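Local coordinates for protein kappa-carrageenase (Pseudoalteromonas carrageenovora, PDB 1DYP) that hydrolyses internal beta-1,4 linkages between galactose 4-sulfate and 3,6-anhydrogalactose in kappa-carrageenan, as the catalytic domain of a family 16 glycoside hydrolase, at residues L57-F68 / N79-A89. The protein carries 1 engineered substitution. Sequence-based numbering, arbitrary orientation.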
# COMPACT_ATOMS: atom_id res chain seq x y z
N LEU A 57 10.37 7.62 1.99
CA LEU A 57 9.45 7.41 3.10
C LEU A 57 10.25 6.63 4.12
O LEU A 57 10.66 5.49 3.90
CB LEU A 57 8.22 6.63 2.62
CG LEU A 57 7.43 7.37 1.54
CD1 LEU A 57 6.23 6.54 1.10
CD2 LEU A 57 6.98 8.72 2.07
N THR A 58 10.49 7.28 5.26
CA THR A 58 11.32 6.72 6.30
C THR A 58 10.61 6.21 7.55
O THR A 58 9.68 6.83 8.04
CB THR A 58 12.35 7.78 6.76
OG1 THR A 58 13.10 8.23 5.63
CG2 THR A 58 13.29 7.22 7.82
N THR A 59 11.06 5.05 8.03
CA THR A 59 10.53 4.49 9.26
C THR A 59 11.64 4.74 10.28
O THR A 59 12.80 4.38 10.04
CB THR A 59 10.28 2.98 9.16
OG1 THR A 59 9.27 2.73 8.17
CG2 THR A 59 9.79 2.43 10.51
N LYS A 60 11.29 5.36 11.39
CA LYS A 60 12.26 5.67 12.42
C LYS A 60 11.87 5.06 13.75
O LYS A 60 10.69 4.85 14.02
CB LYS A 60 12.35 7.19 12.65
CG LYS A 60 12.62 8.04 11.43
CD LYS A 60 12.61 9.51 11.84
CE LYS A 60 12.87 10.45 10.67
NZ LYS A 60 12.79 11.88 11.09
N ARG A 61 12.87 4.75 14.57
CA ARG A 61 12.59 4.25 15.90
C ARG A 61 12.25 5.57 16.60
O ARG A 61 13.11 6.45 16.72
CB ARG A 61 13.83 3.62 16.52
CG ARG A 61 13.68 3.30 18.00
CD ARG A 61 12.70 2.16 18.27
NE ARG A 61 12.67 1.87 19.70
CZ ARG A 61 11.98 2.57 20.59
NH1 ARG A 61 11.23 3.60 20.21
NH2 ARG A 61 12.07 2.27 21.88
N GLU A 62 11.01 5.71 17.02
CA GLU A 62 10.58 6.94 17.68
C GLU A 62 9.43 6.67 18.64
O GLU A 62 8.29 6.48 18.22
CB GLU A 62 10.15 7.97 16.62
CG GLU A 62 9.42 9.16 17.18
CD GLU A 62 9.32 10.32 16.20
OE1 GLU A 62 9.41 10.09 14.98
OE2 GLU A 62 9.14 11.46 16.67
N SER A 63 9.75 6.66 19.93
CA SER A 63 8.74 6.42 20.94
C SER A 63 7.76 7.57 20.98
O SER A 63 8.13 8.73 20.85
CB SER A 63 9.39 6.27 22.31
OG SER A 63 10.22 5.12 22.34
N HIS A 64 6.49 7.23 21.16
CA HIS A 64 5.44 8.23 21.24
C HIS A 64 4.18 7.52 21.69
O HIS A 64 4.18 6.30 21.91
CB HIS A 64 5.21 8.89 19.87
CG HIS A 64 4.67 7.95 18.83
ND1 HIS A 64 5.43 6.96 18.25
CD2 HIS A 64 3.45 7.88 18.24
CE1 HIS A 64 4.70 6.31 17.36
NE2 HIS A 64 3.49 6.85 17.33
N GLN A 65 3.10 8.27 21.85
CA GLN A 65 1.84 7.69 22.25
C GLN A 65 0.73 8.31 21.43
O GLN A 65 0.88 9.41 20.89
CB GLN A 65 1.57 7.92 23.74
CG GLN A 65 1.56 9.38 24.17
CD GLN A 65 0.37 10.17 23.65
OE1 GLN A 65 0.48 11.38 23.43
NE2 GLN A 65 -0.76 9.50 23.47
N ARG A 66 -0.37 7.58 21.32
CA ARG A 66 -1.54 8.05 20.61
C ARG A 66 -2.69 7.13 20.96
O ARG A 66 -2.47 6.04 21.50
CB ARG A 66 -1.33 8.05 19.09
CG ARG A 66 -1.17 6.69 18.42
CD ARG A 66 -1.44 6.83 16.93
NE ARG A 66 -1.07 5.66 16.13
CZ ARG A 66 -1.77 4.53 16.06
NH1 ARG A 66 -2.89 4.38 16.75
NH2 ARG A 66 -1.35 3.54 15.26
N THR A 67 -3.91 7.57 20.69
CA THR A 67 -5.05 6.71 20.97
C THR A 67 -4.87 5.52 20.04
O THR A 67 -4.51 5.67 18.87
CB THR A 67 -6.38 7.43 20.69
OG1 THR A 67 -6.61 8.40 21.72
CG2 THR A 67 -7.53 6.44 20.70
N PHE A 68 -5.11 4.33 20.58
CA PHE A 68 -4.93 3.09 19.83
C PHE A 68 -6.16 2.21 19.92
O PHE A 68 -6.72 2.02 21.00
CB PHE A 68 -3.72 2.36 20.41
CG PHE A 68 -3.45 1.02 19.81
CD1 PHE A 68 -2.82 0.90 18.58
CD2 PHE A 68 -3.78 -0.14 20.51
CE1 PHE A 68 -2.51 -0.35 18.05
CE2 PHE A 68 -3.48 -1.40 19.98
CZ PHE A 68 -2.84 -1.50 18.75
N ASN A 79 -3.39 7.20 25.27
CA ASN A 79 -1.95 7.25 25.54
C ASN A 79 -1.27 5.90 25.36
O ASN A 79 -0.45 5.49 26.19
CB ASN A 79 -1.70 7.75 26.97
CG ASN A 79 -2.37 9.08 27.25
OD1 ASN A 79 -2.43 9.94 26.37
ND2 ASN A 79 -2.86 9.25 28.47
N TYR A 80 -1.59 5.22 24.26
CA TYR A 80 -1.00 3.92 23.99
C TYR A 80 0.42 4.10 23.46
O TYR A 80 0.63 4.78 22.46
CB TYR A 80 -1.86 3.17 22.97
CG TYR A 80 -1.50 1.71 22.81
CD1 TYR A 80 -0.54 1.31 21.88
CD2 TYR A 80 -2.14 0.73 23.57
CE1 TYR A 80 -0.22 -0.04 21.72
CE2 TYR A 80 -1.82 -0.61 23.42
CZ TYR A 80 -0.87 -0.99 22.50
OH TYR A 80 -0.56 -2.32 22.34
N PRO A 81 1.41 3.49 24.13
CA PRO A 81 2.79 3.62 23.69
C PRO A 81 3.13 2.86 22.42
O PRO A 81 2.85 1.66 22.29
CB PRO A 81 3.59 3.13 24.89
CG PRO A 81 2.68 2.09 25.48
CD PRO A 81 1.33 2.75 25.41
N LEU A 82 3.73 3.57 21.46
CA LEU A 82 4.17 2.98 20.21
C LEU A 82 5.65 3.29 20.09
O LEU A 82 6.16 4.19 20.77
CB LEU A 82 3.38 3.53 19.02
CG LEU A 82 1.90 3.11 19.05
CD1 LEU A 82 1.18 3.69 17.84
CD2 LEU A 82 1.79 1.58 19.06
N TYR A 83 6.35 2.59 19.20
CA TYR A 83 7.79 2.76 19.13
C TYR A 83 8.40 3.21 17.81
O TYR A 83 9.60 3.49 17.75
CB TYR A 83 8.43 1.45 19.58
CG TYR A 83 7.76 0.91 20.82
CD1 TYR A 83 8.00 1.49 22.07
CD2 TYR A 83 6.81 -0.11 20.75
CE1 TYR A 83 7.32 1.06 23.20
CE2 TYR A 83 6.12 -0.55 21.88
CZ TYR A 83 6.38 0.05 23.10
OH TYR A 83 5.69 -0.37 24.22
N TYR A 84 7.59 3.27 16.76
CA TYR A 84 8.09 3.68 15.45
C TYR A 84 7.14 4.62 14.74
O TYR A 84 5.92 4.56 14.93
CB TYR A 84 8.30 2.45 14.55
CG TYR A 84 9.26 1.43 15.09
CD1 TYR A 84 8.84 0.48 16.02
CD2 TYR A 84 10.60 1.44 14.71
CE1 TYR A 84 9.73 -0.45 16.55
CE2 TYR A 84 11.50 0.52 15.24
CZ TYR A 84 11.06 -0.42 16.16
OH TYR A 84 11.96 -1.32 16.70
N THR A 85 7.70 5.51 13.93
CA THR A 85 6.90 6.43 13.13
C THR A 85 7.32 6.13 11.70
O THR A 85 8.41 5.60 11.47
CB THR A 85 7.17 7.92 13.45
OG1 THR A 85 8.56 8.21 13.29
CG2 THR A 85 6.72 8.23 14.88
N SER A 86 6.47 6.44 10.74
CA SER A 86 6.84 6.16 9.36
C SER A 86 6.32 7.21 8.39
O SER A 86 5.74 8.22 8.81
CB SER A 86 6.34 4.78 8.95
OG SER A 86 7.03 4.34 7.79
N GLY A 87 6.54 6.97 7.11
CA GLY A 87 6.13 7.91 6.09
C GLY A 87 5.07 7.39 5.14
O GLY A 87 4.99 6.20 4.84
N VAL A 88 4.25 8.32 4.65
CA VAL A 88 3.17 8.00 3.74
C VAL A 88 2.90 9.16 2.79
O VAL A 88 3.14 10.32 3.13
CB VAL A 88 1.86 7.68 4.51
CG1 VAL A 88 1.47 8.87 5.37
CG2 VAL A 88 0.74 7.33 3.53
N ALA A 89 2.42 8.82 1.60
CA ALA A 89 2.03 9.80 0.59
C ALA A 89 0.73 9.22 0.04
O ALA A 89 0.74 8.21 -0.66
CB ALA A 89 3.09 9.90 -0.51
O HOH W 1 -5.03 9.42 23.92
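K60 and T85, H64 and L82, and R66 and Y80 form the three hydrogen-bonded pairs of this antiparallel hairpin. Each pair exchanges two backbone bonds. The L82 N to H64 O bond is nearly straight, 179° at the hydrogen. Between R61 and H64 the register slips by one residue, a beta bulge. There the Y83 carbonyl takes E62 N at 2.7 Å, with the donor above the carbonyl plane. R61 NH1 adds a weak bond to the same Y83 O. Its firmer partners are S63 OG, 2.8 Å from R61 NH1 and in the guanidinium plane, and the K251 carbonyl, which takes NE. R61 CD lies over the face of the Y84 ring, brought there by a bend at chi2 (68°). The Y84 hydroxyl bonds the S252 carbonyl.

H64 has both ring nitrogens engaged: ND1 reaches E62 O at 2.9 Å, near the ring plane, and NE2 meets S42 OG. T85 CG2 packs over one face of this imidazole. T85 OG1 lies 2.7 Å from E62 OE1 and also meets N47. T59 OG1 donates to S86 OG at 2.8 Å; Q231 serves both hydroxyls, through its side-chain NE2 and its carbonyl.

At the far end, F68 and Y80 stack face to face, centroids 4.0 Å apart and planes at 18°. An alanine in place of Y80 would probably leave one face of the F68 ring without its aromatic partner. L82 CD1 sits over the R66 guanidinium, whose NH1 bonds T67 O and whose NH2 bonds W41 O.

The hairpin belongs to the family 16 beta-sandwich. Strand 54-70 also pairs with 48-51 and 258-270, and strand 75-95 with 41-43 and 225-233. Strand 244-247 packs against F68, Y80 and Y83.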